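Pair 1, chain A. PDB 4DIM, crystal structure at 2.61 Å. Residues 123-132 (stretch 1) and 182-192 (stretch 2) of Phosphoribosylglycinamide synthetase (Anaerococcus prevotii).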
# COMPACT_ATOMS: atom_id res chain seq x y z
N ASN A 123 16.45 -3.55 10.05
CA ASN A 123 17.19 -3.02 8.91
C ASN A 123 16.40 -1.96 8.24
O ASN A 123 15.27 -2.20 7.80
CB ASN A 123 17.51 -4.08 7.86
CG ASN A 123 18.47 -5.13 8.28
OD1 ASN A 123 19.11 -5.05 9.33
ND2 ASN A 123 18.56 -6.16 7.47
N THR A 124 16.99 -0.78 8.20
CA THR A 124 16.39 0.39 7.58
C THR A 124 17.51 1.41 7.31
O THR A 124 18.57 1.34 7.97
CB THR A 124 15.32 0.94 8.54
OG1 THR A 124 14.44 1.81 7.81
CG2 THR A 124 15.96 1.66 9.78
N ALA A 125 17.26 2.39 6.41
CA ALA A 125 18.16 3.54 6.16
C ALA A 125 18.19 4.40 7.43
O ALA A 125 17.21 5.07 7.75
CB ALA A 125 17.66 4.38 4.98
N ARG A 126 19.27 4.34 8.18
CA ARG A 126 19.38 5.05 9.45
C ARG A 126 19.54 6.54 9.21
O ARG A 126 20.06 6.94 8.16
CB ARG A 126 20.59 4.50 10.24
CG ARG A 126 20.46 3.00 10.61
CD ARG A 126 21.73 2.42 11.24
NE ARG A 126 22.87 2.47 10.31
CZ ARG A 126 24.13 2.18 10.61
NH1 ARG A 126 24.45 1.78 11.84
NH2 ARG A 126 25.08 2.29 9.69
N HIS A 127 19.09 7.37 10.17
CA HIS A 127 19.19 8.82 10.01
C HIS A 127 19.51 9.55 11.29
O HIS A 127 19.16 9.13 12.40
CB HIS A 127 17.89 9.43 9.43
CG HIS A 127 16.73 9.52 10.38
ND1 HIS A 127 16.53 10.62 11.18
CD2 HIS A 127 15.73 8.65 10.59
CE1 HIS A 127 15.41 10.38 11.85
NE2 HIS A 127 14.89 9.21 11.51
N PHE A 128 20.10 10.71 11.09
CA PHE A 128 20.46 11.60 12.18
C PHE A 128 19.94 13.02 11.92
O PHE A 128 20.08 13.55 10.81
CB PHE A 128 21.98 11.57 12.38
CG PHE A 128 22.41 10.35 13.15
CD1 PHE A 128 22.16 10.25 14.52
CD2 PHE A 128 22.92 9.25 12.50
CE1 PHE A 128 22.51 9.11 15.23
CE2 PHE A 128 23.27 8.09 13.21
CZ PHE A 128 23.08 8.03 14.58
N VAL A 129 19.34 13.60 12.97
CA VAL A 129 18.76 14.97 12.96
C VAL A 129 19.86 15.97 13.43
O VAL A 129 19.87 16.42 14.58
CB VAL A 129 17.43 15.09 13.78
CG1 VAL A 129 16.22 14.72 12.93
CG2 VAL A 129 17.45 14.26 15.06
N VAL A 130 20.81 16.26 12.53
CA VAL A 130 21.96 17.15 12.72
C VAL A 130 21.53 18.65 12.88
O VAL A 130 20.55 19.08 12.28
CB VAL A 130 22.97 16.97 11.53
CG1 VAL A 130 22.30 17.12 10.16
CG2 VAL A 130 24.15 17.93 11.61
N ARG A 131 22.26 19.44 13.69
CA ARG A 131 22.02 20.90 13.89
C ARG A 131 23.29 21.77 13.58
O ARG A 131 23.15 22.99 13.53
CB ARG A 131 21.48 21.21 15.32
CG ARG A 131 19.96 21.10 15.38
CD ARG A 131 19.35 20.97 16.77
NE ARG A 131 17.91 20.73 16.70
CZ ARG A 131 17.08 20.64 17.74
NH1 ARG A 131 17.55 20.78 18.98
NH2 ARG A 131 15.78 20.42 17.56
N ASN A 132 24.48 21.16 13.31
CA ASN A 132 25.74 21.87 13.01
C ASN A 132 26.78 20.97 12.29
O ASN A 132 26.69 19.75 12.37
CB ASN A 132 26.38 22.43 14.31
CG ASN A 132 26.39 21.43 15.45
OD1 ASN A 132 27.13 20.45 15.40
ND2 ASN A 132 25.54 21.62 16.46
N ARG A 182 13.84 25.77 9.28
CA ARG A 182 14.16 25.11 10.54
C ARG A 182 15.62 25.36 10.90
O ARG A 182 16.37 25.86 10.06
CB ARG A 182 13.91 23.56 10.42
CG ARG A 182 12.62 23.11 9.72
CD ARG A 182 11.54 22.69 10.70
NE ARG A 182 10.25 22.37 10.07
CZ ARG A 182 9.36 23.26 9.64
NH1 ARG A 182 9.61 24.56 9.72
NH2 ARG A 182 8.22 22.85 9.09
N ASP A 183 16.05 25.00 12.13
CA ASP A 183 17.49 25.09 12.49
C ASP A 183 18.18 23.74 12.25
O ASP A 183 19.37 23.62 12.57
CB ASP A 183 17.73 25.56 13.95
CG ASP A 183 17.50 24.54 15.08
OD1 ASP A 183 17.65 24.94 16.27
OD2 ASP A 183 17.17 23.37 14.77
N TYR A 184 17.47 22.73 11.72
CA TYR A 184 18.07 21.43 11.55
C TYR A 184 17.83 20.89 10.17
O TYR A 184 17.02 21.37 9.38
CB TYR A 184 17.55 20.47 12.62
CG TYR A 184 16.10 20.11 12.48
CD1 TYR A 184 15.71 18.92 11.87
CD2 TYR A 184 15.11 20.95 12.96
CE1 TYR A 184 14.36 18.60 11.69
CE2 TYR A 184 13.76 20.65 12.79
CZ TYR A 184 13.39 19.46 12.16
OH TYR A 184 12.05 19.15 12.01
N CYS A 185 18.60 19.85 9.92
CA CYS A 185 18.78 19.08 8.72
C CYS A 185 18.63 17.59 9.04
O CYS A 185 18.73 17.17 10.20
CB CYS A 185 20.18 19.37 8.18
SG CYS A 185 20.21 19.96 6.49
N ILE A 186 18.48 16.77 8.00
CA ILE A 186 18.48 15.34 8.16
C ILE A 186 19.55 14.84 7.23
O ILE A 186 19.60 15.20 6.05
CB ILE A 186 17.09 14.65 7.99
CG1 ILE A 186 16.27 14.89 9.28
CG2 ILE A 186 17.22 13.14 7.75
CD1 ILE A 186 14.82 14.57 9.20
N VAL A 187 20.48 14.10 7.82
CA VAL A 187 21.50 13.38 7.06
C VAL A 187 21.04 11.92 7.16
O VAL A 187 20.81 11.40 8.26
CB VAL A 187 22.98 13.63 7.48
CG1 VAL A 187 23.27 13.18 8.92
CG2 VAL A 187 23.92 12.95 6.50
N GLU A 188 20.76 11.31 6.02
CA GLU A 188 20.23 9.94 6.00
C GLU A 188 21.00 9.09 5.03
O GLU A 188 21.38 9.56 3.96
CB GLU A 188 18.74 9.96 5.62
CG GLU A 188 18.06 8.61 5.70
CD GLU A 188 16.58 8.64 5.43
OE1 GLU A 188 16.20 8.78 4.25
OE2 GLU A 188 15.81 8.45 6.39
N GLU A 189 21.17 7.81 5.38
CA GLU A 189 21.82 6.84 4.49
C GLU A 189 21.05 6.74 3.19
O GLU A 189 19.81 6.64 3.19
CB GLU A 189 21.85 5.44 5.12
CG GLU A 189 22.73 5.29 6.35
CD GLU A 189 22.72 3.87 6.88
OE1 GLU A 189 23.82 3.31 7.10
OE2 GLU A 189 21.62 3.33 7.10
N PHE A 190 21.77 6.76 2.08
CA PHE A 190 21.18 6.62 0.77
C PHE A 190 21.36 5.17 0.36
O PHE A 190 22.49 4.71 0.20
CB PHE A 190 21.82 7.60 -0.22
CG PHE A 190 21.11 7.64 -1.56
CD1 PHE A 190 19.73 7.80 -1.64
CD2 PHE A 190 21.81 7.48 -2.74
CE1 PHE A 190 19.07 7.77 -2.86
CE2 PHE A 190 21.16 7.47 -3.97
CZ PHE A 190 19.79 7.62 -4.02
N ILE A 191 20.24 4.42 0.31
CA ILE A 191 20.21 3.00 -0.03
C ILE A 191 19.73 2.92 -1.45
O ILE A 191 18.61 3.28 -1.74
CB ILE A 191 19.31 2.20 0.95
CG1 ILE A 191 19.62 2.50 2.43
CG2 ILE A 191 19.42 0.71 0.68
CD1 ILE A 191 20.99 2.02 2.92
N GLU A 192 20.58 2.52 -2.34
CA GLU A 192 20.21 2.41 -3.74
C GLU A 192 20.31 0.92 -4.05
O GLU A 192 21.30 0.28 -3.68
CB GLU A 192 21.06 3.37 -4.65
CG GLU A 192 22.57 3.19 -4.69
CD GLU A 192 23.41 3.66 -3.51
OE1 GLU A 192 24.50 4.21 -3.77
OE2 GLU A 192 23.06 3.36 -2.34

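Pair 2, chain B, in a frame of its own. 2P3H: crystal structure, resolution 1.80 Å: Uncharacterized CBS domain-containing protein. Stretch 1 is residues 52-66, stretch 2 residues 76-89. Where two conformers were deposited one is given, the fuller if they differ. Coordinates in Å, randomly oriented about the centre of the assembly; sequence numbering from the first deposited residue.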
# COMPACT_ATOMS: atom_id res chain seq x y z
N LEU B 52 -13.15 -1.04 -10.34
CA LEU B 52 -12.19 -2.01 -10.90
C LEU B 52 -10.76 -1.44 -11.00
O LEU B 52 -10.57 -0.22 -11.13
CB LEU B 52 -12.68 -2.54 -12.26
CG LEU B 52 -13.95 -3.39 -12.27
CD1 LEU B 52 -14.43 -3.63 -13.69
CD2 LEU B 52 -13.71 -4.72 -11.55
N LEU B 53 -9.76 -2.33 -10.90
CA LEU B 53 -8.35 -1.93 -10.89
C LEU B 53 -7.69 -2.48 -12.14
O LEU B 53 -7.76 -3.68 -12.41
CB LEU B 53 -7.65 -2.47 -9.64
CG LEU B 53 -8.23 -2.02 -8.29
CD1 LEU B 53 -7.67 -2.89 -7.17
CD2 LEU B 53 -7.93 -0.55 -8.02
N LYS B 54 -7.08 -1.60 -12.92
CA LYS B 54 -6.50 -1.99 -14.21
C LYS B 54 -4.98 -1.84 -14.21
O LYS B 54 -4.44 -0.99 -13.49
CB LYS B 54 -7.09 -1.13 -15.34
CG LYS B 54 -8.61 -1.02 -15.34
CD LYS B 54 -9.26 -2.30 -15.80
CE LYS B 54 -10.76 -2.12 -16.00
NZ LYS B 54 -11.42 -3.41 -16.34
N THR B 55 -4.29 -2.64 -15.02
CA THR B 55 -2.83 -2.51 -15.16
C THR B 55 -2.50 -1.07 -15.51
O THR B 55 -3.14 -0.46 -16.38
CB THR B 55 -2.28 -3.49 -16.20
OG1 THR B 55 -2.63 -4.81 -15.80
CG2 THR B 55 -0.78 -3.42 -16.30
N GLY B 56 -1.51 -0.52 -14.81
CA GLY B 56 -1.11 0.85 -14.97
C GLY B 56 -1.77 1.84 -14.02
O GLY B 56 -1.29 2.96 -13.88
N ASP B 57 -2.88 1.45 -13.39
CA ASP B 57 -3.54 2.34 -12.40
C ASP B 57 -2.59 2.66 -11.25
O ASP B 57 -1.87 1.78 -10.79
CB ASP B 57 -4.82 1.69 -11.83
CG ASP B 57 -5.99 1.73 -12.79
OD1 ASP B 57 -5.83 2.29 -13.91
OD2 ASP B 57 -7.07 1.22 -12.43
N VAL B 58 -2.60 3.90 -10.79
CA VAL B 58 -1.76 4.31 -9.66
C VAL B 58 -2.68 4.79 -8.56
O VAL B 58 -3.56 5.62 -8.77
CB VAL B 58 -0.79 5.44 -10.04
CG1 VAL B 58 0.04 5.89 -8.81
CG2 VAL B 58 0.12 4.99 -11.20
N ILE B 59 -2.48 4.24 -7.37
CA ILE B 59 -3.36 4.58 -6.27
C ILE B 59 -2.44 5.04 -5.16
O ILE B 59 -1.49 4.36 -4.84
CB ILE B 59 -4.17 3.36 -5.79
CG1 ILE B 59 -5.16 2.92 -6.87
CG2 ILE B 59 -4.94 3.67 -4.51
CD1 ILE B 59 -4.62 1.81 -7.73
N GLU B 60 -2.73 6.19 -4.58
CA GLU B 60 -1.92 6.69 -3.48
C GLU B 60 -2.69 6.65 -2.15
O GLU B 60 -3.78 7.17 -2.05
CB GLU B 60 -1.34 8.08 -3.82
CG GLU B 60 -0.29 7.97 -5.00
CD GLU B 60 0.37 9.28 -5.42
OE1 GLU B 60 0.10 10.35 -4.79
OE2 GLU B 60 1.19 9.22 -6.41
N ILE B 61 -2.12 6.00 -1.14
CA ILE B 61 -2.79 5.81 0.16
C ILE B 61 -1.94 6.43 1.28
O ILE B 61 -0.75 6.11 1.43
CB ILE B 61 -3.03 4.28 0.44
CG1 ILE B 61 -3.83 3.69 -0.75
CG2 ILE B 61 -3.71 4.05 1.82
CD1 ILE B 61 -4.43 2.34 -0.57
N PRO B 62 -2.55 7.31 2.08
CA PRO B 62 -1.87 7.88 3.25
C PRO B 62 -1.63 6.82 4.32
O PRO B 62 -2.50 5.97 4.56
CB PRO B 62 -2.87 8.92 3.78
CG PRO B 62 -3.83 9.16 2.65
CD PRO B 62 -3.92 7.85 1.91
N LEU B 63 -0.46 6.90 4.93
CA LEU B 63 -0.02 5.96 5.97
C LEU B 63 -0.35 6.57 7.34
O LEU B 63 -0.44 7.80 7.47
CB LEU B 63 1.48 5.73 5.83
CG LEU B 63 1.75 5.04 4.49
CD1 LEU B 63 3.21 5.06 4.18
CD2 LEU B 63 1.21 3.62 4.55
N ASP B 64 -0.57 5.72 8.34
CA ASP B 64 -0.91 6.23 9.65
C ASP B 64 0.29 6.93 10.26
O ASP B 64 1.43 6.46 10.13
CB ASP B 64 -1.31 5.09 10.59
CG ASP B 64 -2.70 4.54 10.31
OD1 ASP B 64 -3.39 5.00 9.35
OD2 ASP B 64 -3.11 3.65 11.07
N PHE B 65 0.01 8.02 10.95
CA PHE B 65 1.00 8.67 11.80
C PHE B 65 1.28 7.76 13.00
O PHE B 65 0.47 6.92 13.35
CB PHE B 65 0.45 10.00 12.30
CG PHE B 65 0.32 11.05 11.23
CD1 PHE B 65 1.46 11.56 10.58
CD2 PHE B 65 -0.93 11.57 10.91
CE1 PHE B 65 1.34 12.55 9.60
CE2 PHE B 65 -1.07 12.56 9.92
CZ PHE B 65 0.08 13.05 9.27
N GLU B 66 2.46 7.95 13.59
CA GLU B 66 2.75 7.48 14.93
C GLU B 66 2.62 8.67 15.88
O GLU B 66 2.69 9.84 15.44
CB GLU B 66 4.19 6.93 15.00
CG GLU B 66 4.53 5.86 13.98
CD GLU B 66 3.89 4.53 14.28
OE1 GLU B 66 3.56 4.25 15.46
OE2 GLU B 66 3.71 3.75 13.31
N PRO B 76 1.54 17.51 11.35
CA PRO B 76 2.54 16.75 10.63
C PRO B 76 2.08 16.39 9.21
O PRO B 76 0.88 16.29 8.94
CB PRO B 76 2.71 15.48 11.48
CG PRO B 76 1.43 15.32 12.20
CD PRO B 76 0.96 16.72 12.47
N THR B 77 3.04 16.20 8.32
CA THR B 77 2.80 15.90 6.94
C THR B 77 2.68 14.38 6.76
O THR B 77 3.55 13.65 7.18
CB THR B 77 3.98 16.48 6.12
OG1 THR B 77 4.04 17.90 6.35
CG2 THR B 77 3.83 16.18 4.68
N GLN B 78 1.60 13.93 6.13
CA GLN B 78 1.35 12.49 5.89
C GLN B 78 2.40 11.87 5.01
O GLN B 78 2.78 12.46 4.01
CB GLN B 78 0.08 12.32 5.05
CG GLN B 78 -1.23 12.46 5.72
CD GLN B 78 -2.42 12.35 4.73
OE1 GLN B 78 -2.34 12.73 3.53
NE2 GLN B 78 -3.56 11.93 5.27
N ARG B 79 2.85 10.67 5.36
CA ARG B 79 3.60 9.87 4.40
C ARG B 79 2.62 9.16 3.47
O ARG B 79 1.52 8.76 3.88
CB ARG B 79 4.49 8.84 5.08
CG ARG B 79 5.70 8.47 4.24
CD ARG B 79 6.85 9.49 4.40
NE ARG B 79 7.92 9.23 3.43
CZ ARG B 79 9.01 8.50 3.66
NH1 ARG B 79 9.90 8.33 2.69
NH2 ARG B 79 9.23 7.95 4.85
N ILE B 80 3.01 9.01 2.21
CA ILE B 80 2.12 8.41 1.19
C ILE B 80 2.76 7.16 0.61
O ILE B 80 3.95 7.19 0.27
CB ILE B 80 1.85 9.40 0.03
CG1 ILE B 80 1.21 10.69 0.56
CG2 ILE B 80 0.92 8.77 -1.05
CD1 ILE B 80 -0.13 10.47 1.24
N LEU B 81 1.97 6.10 0.49
CA LEU B 81 2.36 4.90 -0.23
C LEU B 81 1.75 4.96 -1.64
O LEU B 81 0.52 4.97 -1.79
CB LEU B 81 1.89 3.65 0.54
CG LEU B 81 2.26 2.29 -0.09
CD1 LEU B 81 3.79 2.10 -0.03
CD2 LEU B 81 1.56 1.17 0.65
N ARG B 82 2.59 5.01 -2.66
CA ARG B 82 2.09 4.91 -4.04
C ARG B 82 2.11 3.46 -4.48
O ARG B 82 3.16 2.77 -4.33
CB ARG B 82 2.96 5.75 -4.97
CG ARG B 82 2.57 5.60 -6.44
CD ARG B 82 3.59 6.36 -7.33
NE ARG B 82 3.39 7.79 -7.20
CZ ARG B 82 4.30 8.73 -7.48
NH1 ARG B 82 5.52 8.37 -7.91
NH2 ARG B 82 3.99 10.03 -7.33
N ILE B 83 0.97 2.97 -4.97
CA ILE B 83 0.83 1.60 -5.45
C ILE B 83 0.44 1.66 -6.93
O ILE B 83 -0.51 2.35 -7.30
CB ILE B 83 -0.24 0.80 -4.65
CG1 ILE B 83 0.10 0.89 -3.16
CG2 ILE B 83 -0.36 -0.66 -5.16
CD1 ILE B 83 -1.07 1.21 -2.29
N THR B 84 1.20 0.96 -7.75
CA THR B 84 0.93 0.86 -9.19
C THR B 84 0.62 -0.58 -9.51
O THR B 84 1.37 -1.50 -9.15
CB THR B 84 2.16 1.31 -10.02
OG1 THR B 84 2.60 2.60 -9.60
CG2 THR B 84 1.81 1.33 -11.52
N VAL B 85 -0.52 -0.80 -10.19
CA VAL B 85 -0.96 -2.13 -10.55
C VAL B 85 -0.14 -2.55 -11.77
O VAL B 85 -0.24 -1.91 -12.82
CB VAL B 85 -2.45 -2.15 -10.90
CG1 VAL B 85 -2.85 -3.55 -11.33
CG2 VAL B 85 -3.30 -1.63 -9.69
N LEU B 86 0.68 -3.59 -11.62
CA LEU B 86 1.59 -4.04 -12.69
C LEU B 86 1.07 -5.22 -13.52
O LEU B 86 1.43 -5.37 -14.68
CB LEU B 86 2.99 -4.40 -12.14
CG LEU B 86 3.79 -3.26 -11.51
CD1 LEU B 86 5.17 -3.82 -11.08
CD2 LEU B 86 3.95 -2.09 -12.50
N GLU B 87 0.27 -6.07 -12.90
CA GLU B 87 -0.29 -7.23 -13.58
C GLU B 87 -1.66 -7.51 -12.99
O GLU B 87 -1.82 -7.46 -11.78
CB GLU B 87 0.62 -8.42 -13.33
CG GLU B 87 0.59 -9.55 -14.33
CD GLU B 87 1.80 -10.45 -14.11
OE1 GLU B 87 1.75 -11.32 -13.21
OE2 GLU B 87 2.83 -10.25 -14.80
N VAL B 88 -2.64 -7.81 -13.85
CA VAL B 88 -3.99 -8.19 -13.41
C VAL B 88 -4.31 -9.57 -14.01
O VAL B 88 -3.95 -9.87 -15.15
CB VAL B 88 -5.08 -7.13 -13.82
CG1 VAL B 88 -6.51 -7.62 -13.50
CG2 VAL B 88 -4.82 -5.82 -13.13
N GLU B 89 -4.95 -10.43 -13.23
CA GLU B 89 -5.44 -11.70 -13.77
C GLU B 89 -6.80 -11.94 -13.17
O GLU B 89 -6.97 -11.71 -11.98
CB GLU B 89 -4.52 -12.87 -13.41
CG GLU B 89 -3.12 -12.80 -14.03
CD GLU B 89 -2.31 -14.07 -13.76
OE1 GLU B 89 -2.86 -15.03 -13.17
OE2 GLU B 89 -1.12 -14.08 -14.16
O HOH W 1 1.79 9.55 7.66

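The sharpest difference between these two antiparallel contacts lies where the first strand is entered. In pair 1 the amide of R126(A) reaches across to a carboxylate; in pair 2 the amide of the matched D57(B) stays within its own stretch, D57(B) N donating to K54(B) O at 2.9 Å. E189(A) points toward the opposite stretch, and its carboxylate takes two partners from one residue: R126(A) N donates to OE2 of E189(A) at 2.8 Å, and R126(A) NH2 forms a salt bridge with OE1 of E189(A) at 3.1 Å. At the matching position pair 2 has V85(B), which cannot accept a hydrogen bond through its side chain. Its CG2 methyl packs 4.2 Å from CD1 of I59(B), and, one position before D57(B), G56(B) N donates to V85(B) O at 2.7 Å.

The frame beneath these solutions is the same. The N, CA and C atoms of fourteen central residues superpose with an RMSD of 0.7 Å; after this fit A125(A) to R131(A) fall on G56(B) to P62(B), and D183(A) to F190(A) on R79(B) to L86(B). One backbone bond recurs beside the divergent site: E189(A) N to R126(A) O at 3.1 Å, and V85(B) N to D57(B) O at 3.0 Å. Next comes a reciprocal pair, F128(A) with V187(A) and I59(B) with I83(B), whose N-to-O distances are 3.0 and 3.1 Å in pair 1, 2.7 and 2.8 Å in pair 2. At the entry, A125(A) sets its CB 3.7 Å from CG1 of I191(A). Its counterpart G56(B) lies within a type II turn, at backbone angles that by themselves call for glycine.

Charge and apolar packing also trade places along the paired backbones. CG1 of V129(A) lies 3.7 Å from CG1 of I186(A). The equivalent E60(B) and R82(B) form a salt bridge, OE2 of E60(B) accepting from NE of R82(B) at 2.7 Å. Farther on, the exchange reverses: R131(A) NE and D183(A) OD2 are 3.4 Å apart in a salt bridge of charges only, the oxygen lying well out of the guanidinium plane. The matched P62(B) instead brings its CB within 4.0 Å of CD1 of I80(B), the counterpart of Y184(A).

The neighbouring position is apolar in both pairs but packs differently. V130(A) CG1 reaches CB of C185(A) at 3.7 Å and CG1 of V187(A) at 4.2 Å; I61(B), with a longer side chain, extends CD1 to within 3.9 Å of CD1 of I83(B). The general lesson is that a shared backbone arrangement fixes which positions face each other, while leaving open whether each pairing is made by charge or by apolar contact.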